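Local coordinates for sugar phosphate isomerase/epimerase (Parabacteroides distasonis, PDB 3OBE), which is probably an isomerase or epimerase of sugar phosphates with a xylose isomerase-like TIM barrel, its substrate not established, at residues K79-M84 and L90-S95; D144-S149 and L205-P210; N173-V178 and Y220-G225; M257-I262 and A295-A300. One frame throughout, in Å; residues are numbered along the deposited sequence. Where two conformers were deposited one is given.

Contact 1: K79-M84 and L90-S95. With EOH (ethanol), chain G; EOH (ethanol), chain E.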
loop_
_atom_site.group_PDB
_atom_site.type_symbol
_atom_site.label_atom_id
_atom_site.label_comp_id
_atom_site.label_asym_id
_atom_site.label_seq_id
_atom_site.Cartn_x
_atom_site.Cartn_y
_atom_site.Cartn_z
ATOM N N LYS A 79 -11.381 14.377 -10.100
ATOM C CA LYS A 79 -11.632 15.724 -9.580
ATOM C C LYS A 79 -12.642 15.712 -8.416
ATOM O O LYS A 79 -12.449 16.407 -7.398
ATOM C CB LYS A 79 -12.140 16.639 -10.698
ATOM C CG LYS A 79 -12.424 18.066 -10.246
ATOM C CD LYS A 79 -12.923 18.919 -11.416
ATOM C CE LYS A 79 -13.301 20.293 -10.928
ATOM N NZ LYS A 79 -14.689 20.291 -10.433
ATOM N N ASP A 80 -13.730 14.956 -8.569
ATOM C CA ASP A 80 -14.766 14.912 -7.517
ATOM C C ASP A 80 -14.245 14.160 -6.306
ATOM O O ASP A 80 -14.580 14.492 -5.166
ATOM C CB ASP A 80 -16.023 14.245 -8.042
ATOM C CG ASP A 80 -16.582 14.969 -9.262
ATOM O OD1 ASP A 80 -16.800 16.196 -9.184
ATOM O OD2 ASP A 80 -16.764 14.327 -10.311
ATOM N N TYR A 81 -13.447 13.125 -6.557
ATOM C CA TYR A 81 -12.888 12.362 -5.452
ATOM C C TYR A 81 -11.967 13.283 -4.644
ATOM O O TYR A 81 -12.108 13.411 -3.434
ATOM C CB TYR A 81 -12.079 11.190 -5.968
ATOM C CG TYR A 81 -12.071 9.952 -5.110
ATOM C CD1 TYR A 81 -12.323 9.985 -3.726
ATOM C CD2 TYR A 81 -11.817 8.723 -5.705
ATOM C CE1 TYR A 81 -12.321 8.813 -2.973
ATOM C CE2 TYR A 81 -11.831 7.570 -4.972
ATOM C CZ TYR A 81 -12.070 7.604 -3.616
ATOM O OH TYR A 81 -12.045 6.402 -2.936
ATOM N N LYS A 82 -11.013 13.910 -5.338
ATOM C CA LYS A 82 -10.043 14.795 -4.687
ATOM C C LYS A 82 -10.770 15.891 -3.887
ATOM O O LYS A 82 -10.417 16.173 -2.749
ATOM C CB LYS A 82 -9.108 15.396 -5.731
ATOM C CG LYS A 82 -7.949 16.175 -5.143
ATOM C CD LYS A 82 -6.960 16.671 -6.196
ATOM C CE LYS A 82 -5.794 17.415 -5.499
ATOM N NZ LYS A 82 -6.216 18.674 -4.870
ATOM N N LYS A 83 -11.812 16.474 -4.469
ATOM C CA LYS A 83 -12.569 17.541 -3.776
ATOM C C LYS A 83 -13.162 17.105 -2.435
ATOM O O LYS A 83 -13.033 17.803 -1.416
ATOM C CB LYS A 83 -13.684 18.095 -4.686
ATOM C CG LYS A 83 -14.639 19.076 -4.019
ATOM C CD LYS A 83 -13.974 20.432 -3.813
ATOM C CE LYS A 83 -15.023 21.572 -3.651
ATOM N NZ LYS A 83 -14.731 22.341 -2.416
HETATM N N MSE A 84 -13.837 15.958 -2.433
HETATM C CA MSE A 84 -14.466 15.404 -1.238
HETATM C C MSE A 84 -13.429 15.208 -0.116
HETATM O O MSE A 84 -13.591 15.642 1.030
HETATM C CB MSE A 84 -15.079 14.045 -1.619
HETATM C CG MSE A 84 -16.238 13.582 -0.798
HETATM SE SE MSE A 84 -17.404 12.489 -1.908
HETATM C CE MSE A 84 -16.125 11.348 -2.662
ATOM N N LEU A 90 -8.186 15.838 4.407
ATOM C CA LEU A 90 -7.410 14.645 4.144
ATOM C C LEU A 90 -6.735 14.838 2.785
ATOM O O LEU A 90 -6.990 15.820 2.113
ATOM C CB LEU A 90 -8.328 13.420 4.122
ATOM C CG LEU A 90 -9.060 13.074 5.431
ATOM C CD1 LEU A 90 -10.080 12.009 5.196
ATOM C CD2 LEU A 90 -8.059 12.636 6.502
ATOM N N ARG A 91 -5.855 13.914 2.406
ATOM C CA ARG A 91 -5.276 13.909 1.107
ATOM C C ARG A 91 -5.237 12.478 0.610
ATOM O O ARG A 91 -4.791 11.591 1.356
ATOM C CB ARG A 91 -3.885 14.493 1.190
ATOM C CG ARG A 91 -3.088 14.354 -0.081
ATOM C CD ARG A 91 -1.667 15.013 -0.059
ATOM N NE ARG A 91 -1.131 14.702 -1.389
ATOM C CZ ARG A 91 -0.044 13.998 -1.661
ATOM N NH1 ARG A 91 0.812 13.645 -0.701
ATOM N NH2 ARG A 91 0.220 13.707 -2.925
ATOM N N ILE A 92 -5.652 12.272 -0.637
ATOM C CA ILE A 92 -5.418 10.986 -1.337
ATOM C C ILE A 92 -3.967 10.982 -1.829
ATOM O O ILE A 92 -3.646 11.683 -2.809
ATOM C CB ILE A 92 -6.384 10.758 -2.537
ATOM C CG1 ILE A 92 -7.836 10.913 -2.108
ATOM C CG2 ILE A 92 -6.112 9.372 -3.135
ATOM C CD1 ILE A 92 -8.859 10.988 -3.291
ATOM N N SER A 93 -3.123 10.215 -1.158
ATOM C CA SER A 93 -1.706 10.160 -1.446
ATOM C C SER A 93 -1.225 8.907 -2.109
ATOM O O SER A 93 -0.127 8.923 -2.698
ATOM C CB SER A 93 -0.894 10.506 -0.229
ATOM O OG SER A 93 -1.223 9.776 0.942
ATOM N N SER A 94 -2.044 7.845 -2.094
ATOM C CA SER A 94 -1.732 6.634 -2.770
ATOM C C SER A 94 -2.982 5.952 -3.325
ATOM O O SER A 94 -4.096 6.341 -2.993
ATOM C CB SER A 94 -0.944 5.720 -1.819
ATOM O OG SER A 94 -0.454 4.565 -2.454
ATOM N N SER A 95 -2.775 4.925 -4.123
ATOM C CA SER A 95 -3.836 4.213 -4.775
ATOM C C SER A 95 -3.348 2.824 -5.120
ATOM O O SER A 95 -2.247 2.663 -5.611
ATOM C CB SER A 95 -4.239 4.974 -6.037
ATOM O OG SER A 95 -5.164 4.220 -6.801
HETATM C C1 EOH G . -13.094 3.420 -4.472
HETATM C C2 EOH G . -14.302 3.481 -3.582
HETATM O O EOH G . -12.172 4.456 -4.251
HETATM C C1 EOH E . 3.476 10.725 1.258
HETATM C C2 EOH E . 3.321 9.231 1.046
HETATM O O EOH E . 2.690 11.455 0.327
#

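Contact 2: D144-S149 and L205-P210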
loop_
_atom_site.group_PDB
_atom_site.type_symbol
_atom_site.label_atom_id
_atom_site.label_comp_id
_atom_site.label_asym_id
_atom_site.label_seq_id
_atom_site.Cartn_x
_atom_site.Cartn_y
_atom_site.Cartn_z
ATOM N N ASP A 144 9.946 -16.149 -14.471
ATOM C CA ASP A 144 8.660 -15.469 -14.346
ATOM C C ASP A 144 8.807 -14.202 -13.524
ATOM O O ASP A 144 8.218 -13.182 -13.856
ATOM C CB ASP A 144 7.643 -16.363 -13.642
ATOM C CG ASP A 144 7.300 -17.620 -14.410
ATOM O OD1 ASP A 144 7.539 -17.725 -15.625
ATOM O OD2 ASP A 144 6.792 -18.520 -13.724
ATOM N N ALA A 145 9.556 -14.282 -12.415
ATOM C CA ALA A 145 9.828 -13.139 -11.577
ATOM C C ALA A 145 10.614 -12.037 -12.307
ATOM O O ALA A 145 10.369 -10.877 -12.092
ATOM C CB ALA A 145 10.576 -13.589 -10.313
ATOM N N LYS A 146 11.585 -12.424 -13.127
ATOM C CA LYS A 146 12.327 -11.450 -13.924
ATOM C C LYS A 146 11.483 -10.716 -14.958
ATOM O O LYS A 146 11.565 -9.502 -15.059
ATOM C CB LYS A 146 13.537 -12.110 -14.587
ATOM C CG LYS A 146 14.608 -12.553 -13.585
ATOM C CD LYS A 146 15.778 -13.216 -14.299
ATOM C CE LYS A 146 17.063 -13.150 -13.493
ATOM N NZ LYS A 146 18.234 -13.516 -14.396
ATOM N N VAL A 147 10.602 -11.419 -15.650
ATOM C CA VAL A 147 9.744 -10.783 -16.632
ATOM C C VAL A 147 8.762 -9.827 -15.931
ATOM O O VAL A 147 8.509 -8.693 -16.424
ATOM C CB VAL A 147 8.967 -11.787 -17.540
ATOM C CG1 VAL A 147 8.035 -10.996 -18.533
ATOM C CG2 VAL A 147 9.963 -12.662 -18.365
ATOM N N VAL A 148 8.214 -10.273 -14.817
ATOM C CA VAL A 148 7.374 -9.424 -14.014
ATOM C C VAL A 148 8.140 -8.181 -13.568
ATOM O O VAL A 148 7.619 -7.067 -13.653
ATOM C CB VAL A 148 6.718 -10.188 -12.799
ATOM C CG1 VAL A 148 6.087 -9.185 -11.801
ATOM C CG2 VAL A 148 5.664 -11.145 -13.309
ATOM N N SER A 149 9.374 -8.361 -13.112
ATOM C CA SER A 149 10.167 -7.212 -12.679
ATOM C C SER A 149 10.387 -6.209 -13.821
ATOM O O SER A 149 10.377 -4.998 -13.578
ATOM C CB SER A 149 11.507 -7.632 -12.091
ATOM O OG SER A 149 11.304 -8.484 -10.985
ATOM N N LEU A 205 12.939 -7.340 -5.696
ATOM C CA LEU A 205 13.913 -6.326 -5.276
ATOM C C LEU A 205 15.146 -6.262 -6.153
ATOM O O LEU A 205 15.580 -5.172 -6.588
ATOM C CB LEU A 205 14.291 -6.559 -3.807
ATOM C CG LEU A 205 13.162 -6.221 -2.820
ATOM C CD1 LEU A 205 13.273 -7.048 -1.526
ATOM C CD2 LEU A 205 13.149 -4.729 -2.439
ATOM N N LYS A 206 15.741 -7.416 -6.363
ATOM C CA LYS A 206 17.013 -7.481 -7.094
ATOM C C LYS A 206 16.884 -7.207 -8.564
ATOM O O LYS A 206 17.866 -6.784 -9.211
ATOM C CB LYS A 206 17.721 -8.796 -6.865
ATOM C CG LYS A 206 17.924 -9.039 -5.374
ATOM C CD LYS A 206 19.294 -9.047 -4.893
ATOM C CE LYS A 206 19.385 -9.890 -3.633
ATOM N NZ LYS A 206 20.738 -9.867 -3.060
ATOM N N ASN A 207 15.687 -7.387 -9.118
ATOM C CA ASN A 207 15.485 -7.203 -10.549
ATOM C C ASN A 207 14.709 -5.935 -10.927
ATOM O O ASN A 207 14.384 -5.747 -12.089
ATOM C CB ASN A 207 14.817 -8.453 -11.145
ATOM C CG ASN A 207 15.788 -9.616 -11.192
ATOM O OD1 ASN A 207 16.711 -9.610 -11.997
ATOM N ND2 ASN A 207 15.629 -10.577 -10.288
ATOM N N THR A 208 14.468 -5.062 -9.949
ATOM C CA THR A 208 13.852 -3.746 -10.208
ATOM C C THR A 208 14.821 -2.631 -9.841
ATOM O O THR A 208 15.685 -2.794 -8.998
ATOM C CB THR A 208 12.518 -3.530 -9.468
ATOM O OG1 THR A 208 12.665 -3.745 -8.066
ATOM C CG2 THR A 208 11.465 -4.507 -9.986
ATOM N N ASP A 209 14.689 -1.539 -10.567
ATOM C CA ASP A 209 15.540 -0.363 -10.396
ATOM C C ASP A 209 15.016 0.486 -9.278
ATOM O O ASP A 209 13.852 0.921 -9.363
ATOM C CB ASP A 209 15.456 0.441 -11.696
ATOM C CG ASP A 209 16.398 1.622 -11.754
ATOM O OD1 ASP A 209 16.795 2.227 -10.720
ATOM O OD2 ASP A 209 16.711 2.004 -12.915
ATOM N N PRO A 210 15.869 0.842 -8.277
ATOM C CA PRO A 210 15.395 1.680 -7.162
ATOM C C PRO A 210 14.814 3.022 -7.600
ATOM O O PRO A 210 13.969 3.551 -6.912
ATOM C CB PRO A 210 16.639 1.894 -6.283
ATOM C CG PRO A 210 17.630 0.800 -6.694
ATOM C CD PRO A 210 17.248 0.332 -8.080
#

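Contact 3: N173-V178 and Y220-G225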
loop_
_atom_site.group_PDB
_atom_site.type_symbol
_atom_site.label_atom_id
_atom_site.label_comp_id
_atom_site.label_asym_id
_atom_site.label_seq_id
_atom_site.Cartn_x
_atom_site.Cartn_y
_atom_site.Cartn_z
ATOM N N ASN A 173 2.677 -14.605 -0.041
ATOM C CA ASN A 173 3.166 -15.585 -1.043
ATOM C C ASN A 173 4.472 -15.111 -1.680
ATOM O O ASN A 173 5.195 -15.923 -2.277
ATOM C CB ASN A 173 2.133 -15.862 -2.104
ATOM C CG ASN A 173 1.059 -16.802 -1.643
ATOM O OD1 ASN A 173 1.235 -17.582 -0.688
ATOM N ND2 ASN A 173 -0.052 -16.807 -2.380
ATOM N N GLU A 174 4.816 -13.841 -1.513
ATOM C CA GLU A 174 6.090 -13.323 -1.982
ATOM C C GLU A 174 7.232 -13.923 -1.155
ATOM O O GLU A 174 8.405 -13.805 -1.526
ATOM C CB GLU A 174 6.168 -11.834 -1.936
ATOM C CG GLU A 174 5.260 -11.120 -2.922
ATOM C CD GLU A 174 3.829 -10.946 -2.558
ATOM O OE1 GLU A 174 3.363 -11.407 -1.483
ATOM O OE2 GLU A 174 3.112 -10.308 -3.388
ATOM N N PHE A 175 6.885 -14.575 -0.052
ATOM C CA PHE A 175 7.930 -15.194 0.796
ATOM C C PHE A 175 7.999 -16.681 0.602
ATOM O O PHE A 175 8.655 -17.417 1.375
ATOM C CB PHE A 175 7.769 -14.754 2.238
ATOM C CG PHE A 175 7.808 -13.274 2.389
ATOM C CD1 PHE A 175 8.969 -12.569 2.101
ATOM C CD2 PHE A 175 6.659 -12.561 2.643
ATOM C CE1 PHE A 175 8.996 -11.176 2.158
ATOM C CE2 PHE A 175 6.680 -11.188 2.730
ATOM C CZ PHE A 175 7.845 -10.483 2.479
ATOM N N LYS A 176 7.369 -17.160 -0.465
ATOM C CA LYS A 176 7.685 -18.465 -1.011
ATOM C C LYS A 176 8.972 -18.322 -1.821
ATOM O O LYS A 176 9.255 -17.248 -2.334
ATOM C CB LYS A 176 6.560 -18.986 -1.888
ATOM C CG LYS A 176 5.236 -19.240 -1.116
ATOM C CD LYS A 176 4.062 -19.717 -2.025
ATOM C CE LYS A 176 3.006 -20.574 -1.218
ATOM N N ARG A 177 9.687 -19.442 -1.922
ATOM C CA ARG A 177 10.870 -19.582 -2.758
ATOM C C ARG A 177 10.524 -20.197 -4.107
ATOM O O ARG A 177 9.651 -21.084 -4.231
ATOM C CB ARG A 177 11.908 -20.464 -2.049
ATOM C CG ARG A 177 12.582 -19.777 -0.868
ATOM C CD ARG A 177 13.642 -20.654 -0.230
ATOM N NE ARG A 177 14.017 -20.150 1.085
ATOM C CZ ARG A 177 15.016 -19.319 1.326
ATOM N NH1 ARG A 177 15.755 -18.885 0.334
ATOM N NH2 ARG A 177 15.274 -18.926 2.570
ATOM N N VAL A 178 11.220 -19.732 -5.141
ATOM C CA VAL A 178 11.124 -20.344 -6.446
ATOM C C VAL A 178 12.534 -20.664 -6.955
ATOM O O VAL A 178 13.485 -20.012 -6.601
ATOM C CB VAL A 178 10.355 -19.482 -7.466
ATOM C CG1 VAL A 178 8.903 -19.294 -6.996
ATOM C CG2 VAL A 178 11.036 -18.105 -7.710
ATOM N N TYR A 220 2.548 -7.140 8.332
ATOM C CA TYR A 220 1.733 -8.250 8.855
ATOM C C TYR A 220 1.833 -9.468 7.959
ATOM O O TYR A 220 2.061 -10.556 8.440
ATOM C CB TYR A 220 0.276 -7.851 8.951
ATOM C CG TYR A 220 -0.646 -8.938 9.390
ATOM C CD1 TYR A 220 -0.786 -9.283 10.763
ATOM C CD2 TYR A 220 -1.424 -9.634 8.463
ATOM C CE1 TYR A 220 -1.716 -10.280 11.151
ATOM C CE2 TYR A 220 -2.307 -10.613 8.869
ATOM C CZ TYR A 220 -2.450 -10.921 10.193
ATOM O OH TYR A 220 -3.328 -11.888 10.581
ATOM N N TRP A 221 1.654 -9.290 6.655
ATOM C CA TRP A 221 1.666 -10.469 5.785
ATOM C C TRP A 221 3.101 -11.028 5.687
ATOM O O TRP A 221 3.272 -12.227 5.444
ATOM C CB TRP A 221 1.094 -10.141 4.404
ATOM C CG TRP A 221 -0.398 -9.854 4.433
ATOM C CD1 TRP A 221 -1.007 -8.684 4.056
ATOM C CD2 TRP A 221 -1.463 -10.722 4.862
ATOM N NE1 TRP A 221 -2.358 -8.782 4.194
ATOM C CE2 TRP A 221 -2.678 -10.014 4.691
ATOM C CE3 TRP A 221 -1.516 -12.033 5.347
ATOM C CZ2 TRP A 221 -3.915 -10.563 5.031
ATOM C CZ3 TRP A 221 -2.746 -12.562 5.676
ATOM C CH2 TRP A 221 -3.928 -11.827 5.524
ATOM N N ALA A 222 4.109 -10.209 5.968
ATOM C CA ALA A 222 5.479 -10.714 6.095
ATOM C C ALA A 222 5.596 -11.643 7.323
ATOM O O ALA A 222 6.048 -12.793 7.202
ATOM C CB ALA A 222 6.469 -9.559 6.204
ATOM N N VAL A 223 5.100 -11.189 8.482
ATOM C CA VAL A 223 5.056 -12.087 9.678
ATOM C C VAL A 223 4.249 -13.376 9.429
ATOM O O VAL A 223 4.685 -14.475 9.830
ATOM C CB VAL A 223 4.565 -11.343 10.928
ATOM C CG1 VAL A 223 4.385 -12.339 12.095
ATOM C CG2 VAL A 223 5.572 -10.184 11.289
HETATM N N MSE A 224 3.132 -13.287 8.695
HETATM C CA MSE A 224 2.321 -14.430 8.372
HETATM C C MSE A 224 2.997 -15.335 7.349
HETATM O O MSE A 224 2.634 -16.507 7.242
HETATM C CB MSE A 224 0.941 -14.016 7.864
HETATM C CG MSE A 224 0.154 -13.280 8.903
HETATM SE SE MSE A 224 -0.589 -14.474 10.212
HETATM C CE MSE A 224 -1.975 -15.229 9.156
ATOM N N GLY A 225 4.014 -14.809 6.657
ATOM C CA GLY A 225 4.902 -15.607 5.814
ATOM C C GLY A 225 6.178 -16.036 6.516
ATOM O O GLY A 225 7.142 -16.415 5.844
HETATM O O HOH W 1 8.826 -17.723 4.382
#

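Contact 4: M257-I262 and A295-A300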
loop_
_atom_site.group_PDB
_atom_site.type_symbol
_atom_site.label_atom_id
_atom_site.label_comp_id
_atom_site.label_asym_id
_atom_site.label_seq_id
_atom_site.Cartn_x
_atom_site.Cartn_y
_atom_site.Cartn_z
HETATM N N MSE A 257 3.059 -8.821 16.318
HETATM C CA MSE A 257 3.699 -7.636 15.743
HETATM C C MSE A 257 4.418 -6.842 16.842
HETATM O O MSE A 257 3.866 -6.615 17.920
HETATM C CB MSE A 257 2.658 -6.742 15.017
HETATM C CG MSE A 257 1.667 -7.475 14.125
HETATM SE SE MSE A 257 2.625 -8.452 12.789
HETATM C CE MSE A 257 3.716 -7.055 11.969
ATOM N N ASN A 258 5.642 -6.431 16.527
ATOM C CA ASN A 258 6.420 -5.544 17.382
ATOM C C ASN A 258 6.489 -4.177 16.697
ATOM O O ASN A 258 7.443 -3.859 15.984
ATOM C CB ASN A 258 7.808 -6.126 17.610
ATOM C CG ASN A 258 8.528 -5.412 18.768
ATOM O OD1 ASN A 258 8.372 -4.199 18.917
ATOM N ND2 ASN A 258 9.326 -6.128 19.512
ATOM N N PHE A 259 5.437 -3.395 16.870
ATOM C CA PHE A 259 5.346 -2.086 16.240
ATOM C C PHE A 259 6.431 -1.142 16.744
ATOM O O PHE A 259 6.958 -0.377 15.952
ATOM C CB PHE A 259 3.925 -1.526 16.334
ATOM C CG PHE A 259 2.971 -2.239 15.416
ATOM C CD1 PHE A 259 3.195 -2.199 14.044
ATOM C CD2 PHE A 259 1.929 -2.994 15.900
ATOM C CE1 PHE A 259 2.391 -2.875 13.154
ATOM C CE2 PHE A 259 1.108 -3.684 14.981
ATOM C CZ PHE A 259 1.339 -3.580 13.641
ATOM N N PRO A 260 6.832 -1.232 18.030
ATOM C CA PRO A 260 7.936 -0.339 18.431
ATOM C C PRO A 260 9.176 -0.567 17.583
ATOM O O PRO A 260 9.785 0.374 17.112
ATOM C CB PRO A 260 8.141 -0.695 19.890
ATOM C CG PRO A 260 6.776 -1.003 20.375
ATOM C CD PRO A 260 6.173 -1.808 19.223
ATOM N N ASN A 261 9.513 -1.828 17.305
ATOM C CA ASN A 261 10.677 -2.100 16.450
ATOM C C ASN A 261 10.487 -1.805 14.987
ATOM O O ASN A 261 11.432 -1.382 14.334
ATOM C CB ASN A 261 11.153 -3.527 16.608
ATOM C CG ASN A 261 11.864 -3.766 17.920
ATOM O OD1 ASN A 261 12.281 -2.844 18.665
ATOM N ND2 ASN A 261 12.027 -5.041 18.234
ATOM N N ILE A 262 9.289 -2.073 14.459
ATOM C CA ILE A 262 8.960 -1.772 13.068
ATOM C C ILE A 262 9.070 -0.279 12.797
ATOM O O ILE A 262 9.737 0.138 11.831
ATOM C CB ILE A 262 7.580 -2.327 12.698
ATOM C CG1 ILE A 262 7.649 -3.858 12.622
ATOM C CG2 ILE A 262 7.034 -1.712 11.406
ATOM C CD1 ILE A 262 6.306 -4.547 12.639
ATOM N N ALA A 295 -6.186 4.055 15.092
ATOM C CA ALA A 295 -5.703 5.439 15.095
ATOM C C ALA A 295 -5.333 5.831 16.512
ATOM O O ALA A 295 -4.292 6.458 16.696
ATOM C CB ALA A 295 -6.753 6.427 14.497
ATOM N N ALA A 296 -6.171 5.480 17.499
ATOM C CA ALA A 296 -5.926 5.868 18.894
ATOM C C ALA A 296 -4.572 5.290 19.398
ATOM O O ALA A 296 -3.797 5.987 20.099
ATOM C CB ALA A 296 -7.131 5.455 19.819
ATOM N N TYR A 297 -4.260 4.075 18.999
ATOM C CA TYR A 297 -2.986 3.439 19.370
ATOM C C TYR A 297 -1.806 4.180 18.766
ATOM O O TYR A 297 -0.808 4.476 19.441
ATOM C CB TYR A 297 -2.992 1.996 18.880
ATOM C CG TYR A 297 -1.678 1.248 19.024
ATOM C CD1 TYR A 297 -1.273 0.707 20.237
ATOM C CD2 TYR A 297 -0.857 1.080 17.912
ATOM C CE1 TYR A 297 -0.098 0.022 20.329
ATOM C CE2 TYR A 297 0.293 0.367 17.998
ATOM C CZ TYR A 297 0.677 -0.149 19.197
ATOM O OH TYR A 297 1.863 -0.871 19.255
ATOM N N LEU A 298 -1.915 4.494 17.492
ATOM C CA LEU A 298 -0.779 5.077 16.773
ATOM C C LEU A 298 -0.569 6.518 17.235
ATOM O O LEU A 298 0.571 6.987 17.347
ATOM C CB LEU A 298 -1.016 5.026 15.281
ATOM C CG LEU A 298 -1.000 3.613 14.671
ATOM C CD1 LEU A 298 -1.404 3.687 13.195
ATOM C CD2 LEU A 298 0.406 2.906 14.847
ATOM N N GLN A 299 -1.670 7.218 17.485
ATOM C CA GLN A 299 -1.583 8.583 17.915
ATOM C C GLN A 299 -0.955 8.650 19.310
ATOM O O GLN A 299 -0.190 9.579 19.576
ATOM C CB GLN A 299 -2.948 9.249 17.928
ATOM C CG GLN A 299 -3.546 9.369 16.532
ATOM C CD GLN A 299 -3.133 10.625 15.802
ATOM O OE1 GLN A 299 -2.480 10.580 14.733
ATOM N NE2 GLN A 299 -3.536 11.738 16.341
ATOM N N ALA A 300 -1.280 7.704 20.203
ATOM C CA ALA A 300 -0.741 7.726 21.583
ATOM C C ALA A 300 0.657 7.096 21.676
ATOM O O ALA A 300 1.345 7.292 22.668
ATOM C CB ALA A 300 -1.702 6.997 22.529
#

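Contact 1: K79-M84 and L90-S95
One face of the Tyr81 ring carries the CD1 methyl of Ile92, and the edge of the same ring, at the phenol end, meets an ethanol molecule lying near the ring plane. Ile92 CD1 stands 4.0 Å from the centroid of the Tyr81 ring and 28° off the normal, a CH-pi contact. It is displaced toward the CB side of the ring, with Tyr81 CD1 its closest neighbour, 3.6 Å from Ile92 CD1. The two side chains cross at about a right angle, so that the isoleucine presents only its end to the ring. With CG1 anti to the carbonyl carbon (chi1 -53°) and the chain extended beyond it, Ile92 sends this one methyl across to the helix. Ile55 of the adjoining strand 52-55 touches both Tyr81 and Ile92. At the far end of the ring, Tyr81 OH and the ethanol O lie only 2.4 Å apart, a hydrogen bond so short that its exact geometry is doubtful; the alcohol probably comes from the crystallisation liquor. On the side of the strand turned from helix 78-87, the Arg91 guanidinium receives a second ethanol at its edge, through a weak bond of 3.1 Å from Arg91 NH1 to the ethanol O, while Ser93 CB lies over one face, offset toward the rim. Arg91 NH2 also bonds to Ser129 OG and to the Gly127 carbonyl. Lys82 only skirts the contact, its amino group forming a salt bridge with Asp86. Helix 78-87 thus packs by an aromatic side chain on strand 91-95, which follows it directly, the helix-on-strand layering of an alpha/beta TIM barrel.

Contact 2: D144-S149 and L205-P210
Ser149 packs against the backbone and CB of Asn207 where two helices of the TIM-barrel shell meet, helix 142-160 presenting its flank to the last part of helix 200-207 and the residues after it. This is the close side of the contact. Ser149 CB lies 3.4 Å from Asn207 O, and Ser149 OG is 3.5 Å from Asn207 CB, while the CG2 methyl of Thr208 comes up to Ser149 CB at 3.8 Å. The backbones can approach this nearly, 5.6 Å between Ser149 CA and Thr208 CA, because the serine is small. Without OG, an alanine in place of Ser149 would probably slacken the fit against Asn207 CB and cost the Ala145 carbonyl its hydroxyl donor.

The other side is looser and faces solvent. There the extended aliphatic chain of Lys146 passes the Asn207 amide obliquely, Lys146 CE 3.9 Å from Asn207 OD1, with no hydrogen bond between them. The amide nitrogen turns back to the Leu203 carbonyl, four residues earlier, and Thr208 OG1 likewise bonds to Phe204 O. No hydrogen bond joins the two segments directly, although Asn153, one turn beyond Ser149, accepts from Asp209 N. The hydroxyl of Ser149, placed beside its own backbone N (chi1 -59°), donates from OG to Ala145 O at 2.8 Å, tilted 32° from the carbonyl plane and on the opposite face from Ser149 N.

Contact 3: N173-V178 and Y220-G225
Phe175, in the loop that follows the barrel strand 165-169, packs its ring against Ala222 of helix 219-224, which follows strand 213-218; the contact therefore joins the segments beyond the C-terminal ends of two neighbouring strands. The CE2 corner of the Phe175 ring leads, 3.6 Å from Ala222 CA and 3.8 Å from Ala222 CB, and CZ also meets the methyl. The ring comes up obliquely to the helix backbone, with the Trp221 carbonyl oxygen 4.4 Å from Phe175 CD2. A chi1 of -57° sets CG anti to the carbonyl carbon and directs the phenyl group at the helix.

In a TIM barrel the C-terminal ends of the strands carry the active site, and these two segments border that end; the Trp221 side chain comes within about 5 Å of a bound phosphate ion, probably taken from the crystallisation liquor. The Phe175 ring also meets Trp232 edge-to-face, so it is gripped by more than the alanine. An alanine at Phe175 would probably open a gap between Ala222 and Trp232 and leave the Trp232 ring without its edge-to-face partner.

Gly225, just past Met224, lies beside the phenylalanine, where a CB would fall tightly against Phe175 CD2. No direct hydrogen bond crosses the contact, but one water bridges it, donating to Phe175 O at 3.0 Å and to Gly225 O at 2.6 Å.

Contact 4: M257-I262 and A295-A300
Tyr297 carries its CG anti to the backbone N (chi1 172°), which sends the phenol straight out from helix 287-300 toward the start of helix 259-269. There Phe259, with CG anti to its carbonyl carbon (chi1 -73°), offers its CB and one ortho carbon. The phenol oxygen makes the closest approach: Tyr297 OH lies 3.6 Å from Phe259 CB and 4.0 Å from Phe259 CD2. The two side chains meet at a slant, and the rings themselves meet only at 4.3 Å, between Phe259 CD2 and Tyr297 CE2, without stacking. Pro260 adds a marginal touch through CD, 4.4 Å from Tyr297 OH. No hydrogen bond spans the gap, so these two segments meet by van der Waals contact, and at 9.4 Å between Phe259 CA and Leu298 CA the long tyrosine is what bridges them.

The helix start that receives the phenol is itself capped. Asn258 occupies the N-cap, and its OD1 accepts from Asn261 N at 3.1 Å, a fairly straight bond with an N-H...O angle of 161° although the donor stands above the carbonyl plane.

Around the contact, Phe303 beyond helix 287-300 touches both Tyr297 and Pro260. Phe259 faces inward onto Ile245 of strand 240-245, whereas Leu298 packs on Tyr274 and Val276 of strand 273-276, so the two outer helices of the TIM barrel rest on adjacent strands of its parallel sheet.

How the contacts relate
All four contacts lie round one TIM barrel. Contact 1 comes first along the chain, its centre about 30 and 31 Å from those of contacts 2 and 3, on the opposite side of the chain's centre. Contacts 2 and 3 interleave in sequence; helices 142-160 and 200-207 meet in contact 2, and the connection from strand 165-169 to helix 200-207, which includes the short antiparallel pair 177-178 and 198-199, enters contact 3, their centres about 17 Å apart. Contact 4 comes last and touches contact 3, where Met257 CE packs 3.7 Å from Val223 CG2. Contact 1 sets a helix on a strand; contacts 2 to 4 join neighbouring elements of the outer layer and strand ends.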